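Local coordinates for protein lipocalin allergen (PDB 4ODD) that probably binds small hydrophobic molecules inside a beta-barrel, as lipocalins do, and is a secreted dog allergen, at residues A[131-134]-A[135-139]. Sequence-based numbering, arbitrary orientation.
Sequences FKKL and SREKG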
loop_
_atom_site.group_PDB
_atom_site.type_symbol
_atom_site.label_atom_id
_atom_site.label_comp_id
_atom_site.label_asym_id
_atom_site.label_seq_id
_atom_site.Cartn_x
_atom_site.Cartn_y
_atom_site.Cartn_z
ATOM N N PHE A 131 7.297 9.421 5.024
ATOM C CA PHE A 131 6.185 9.215 4.118
ATOM C C PHE A 131 5.943 10.442 3.256
ATOM O O PHE A 131 5.991 10.354 2.031
ATOM C CB PHE A 131 4.910 8.827 4.860
ATOM C CG PHE A 131 3.692 8.800 3.973
ATOM C CD1 PHE A 131 3.516 7.794 3.037
ATOM C CD2 PHE A 131 2.730 9.793 4.066
ATOM C CE1 PHE A 131 2.396 7.773 2.219
ATOM C CE2 PHE A 131 1.605 9.776 3.257
ATOM C CZ PHE A 131 1.433 8.770 2.335
ATOM N N LYS A 132 5.694 11.584 3.893
ATOM C CA LYS A 132 5.412 12.813 3.152
ATOM C C LYS A 132 6.565 13.171 2.210
ATOM O O LYS A 132 6.357 13.629 1.075
ATOM C CB LYS A 132 5.102 13.963 4.114
ATOM C CG LYS A 132 3.919 13.677 5.026
ATOM C CD LYS A 132 3.239 14.961 5.516
ATOM C CE LYS A 132 2.037 14.660 6.420
ATOM N NZ LYS A 132 1.206 15.873 6.718
ATOM N N LYS A 133 7.778 12.936 2.692
ATOM C CA LYS A 133 8.960 13.106 1.871
ATOM C C LYS A 133 8.805 12.295 0.587
ATOM O O LYS A 133 8.848 12.860 -0.504
ATOM C CB LYS A 133 10.205 12.665 2.642
ATOM C CG LYS A 133 11.527 12.857 1.897
ATOM C CD LYS A 133 12.712 12.422 2.769
ATOM C CE LYS A 133 14.007 12.318 1.974
ATOM N NZ LYS A 133 14.004 11.139 1.065
ATOM N N LEU A 134 8.610 10.982 0.723
ATOM C CA LEU A 134 8.421 10.115 -0.438
ATOM C C LEU A 134 7.322 10.639 -1.341
ATOM O O LEU A 134 7.502 10.761 -2.555
ATOM C CB LEU A 134 8.071 8.679 -0.032
ATOM C CG LEU A 134 7.662 7.836 -1.252
ATOM C CD1 LEU A 134 8.878 7.168 -1.876
ATOM C CD2 LEU A 134 6.589 6.810 -0.907
ATOM N N SER A 135 6.175 10.926 -0.739
ATOM C CA SER A 135 5.034 11.403 -1.492
ATOM C C SER A 135 5.471 12.614 -2.322
ATOM O O SER A 135 5.214 12.690 -3.528
ATOM C CB SER A 135 3.883 11.737 -0.548
ATOM O OG SER A 135 2.743 12.113 -1.283
ATOM N N ARG A 136 6.167 13.545 -1.683
ATOM C CA ARG A 136 6.673 14.710 -2.391
ATOM C C ARG A 136 7.599 14.295 -3.538
ATOM O O ARG A 136 7.414 14.742 -4.668
ATOM C CB ARG A 136 7.392 15.644 -1.416
ATOM C CG ARG A 136 7.774 16.997 -1.992
ATOM C CD ARG A 136 8.499 17.856 -0.955
ATOM N NE ARG A 136 9.665 17.177 -0.386
ATOM C CZ ARG A 136 9.737 16.724 0.865
ATOM N NH1 ARG A 136 8.711 16.888 1.694
ATOM N NH2 ARG A 136 10.838 16.113 1.293
ATOM N N GLU A 137 8.573 13.430 -3.247
ATOM C CA GLU A 137 9.571 13.024 -4.243
ATOM C C GLU A 137 8.911 12.515 -5.520
ATOM O O GLU A 137 9.347 12.825 -6.626
ATOM C CB GLU A 137 10.508 11.931 -3.707
ATOM C CG GLU A 137 10.813 11.965 -2.212
ATOM C CD GLU A 137 11.813 13.041 -1.800
ATOM O OE1 GLU A 137 11.579 14.234 -2.099
ATOM O OE2 GLU A 137 12.831 12.689 -1.157
ATOM N N LYS A 138 7.861 11.722 -5.356
ATOM C CA LYS A 138 7.190 11.107 -6.493
ATOM C C LYS A 138 6.169 12.035 -7.134
ATOM O O LYS A 138 5.354 11.594 -7.938
ATOM C CB LYS A 138 6.539 9.798 -6.067
ATOM C CG LYS A 138 7.535 8.805 -5.479
ATOM C CD LYS A 138 8.575 8.447 -6.514
ATOM C CE LYS A 138 9.585 7.458 -5.995
ATOM N NZ LYS A 138 10.466 7.037 -7.128
ATOM N N GLY A 139 6.217 13.315 -6.775
ATOM C CA GLY A 139 5.409 14.326 -7.438
ATOM C C GLY A 139 3.943 14.348 -7.051
ATOM O O GLY A 139 3.092 14.854 -7.795
#
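S135 N donates to F131 O at 2.8 Å, a nearly straight bond (N-H...O 172°) and one of the i to i+4 backbone bonds here, with R136 N to K132 O. On the exposed side, K133 and E137, oppositely charged and four residues apart, share a helix face and pair: K133 NZ meets E137 OE2 at 3.0 Å, on the anti side, 23° out of the carboxylate plane, because the lysine chain runs extended and bends at its last torsion (chi4 -72°). R136 turns back at chi3, laying its guanidinium over the CA of K133, with NH2 3.4 Å from K133 CG; its NE makes a long salt bridge, 3.9 Å, to E137 OE1. The other side meets the barrel: F131 and L134, apolar as this buried face requires, pack on A114 of strand 110-118, and L134 CD1 lies 4.2 Å from K138 CG. S135, small enough for its buried place, hydrogen-bonds through OG to S21 OG. G139, which without a CB takes phi 77° unstrained, is C' of a Schellman motif, with I140 N bonded to S135 O and G139 N to R136 O. The lipocalin helix is thus largely apolar toward the barrel, the S135-S21 bond a polar exception, while outward E137 draws both cations into one network and probably stays ionised.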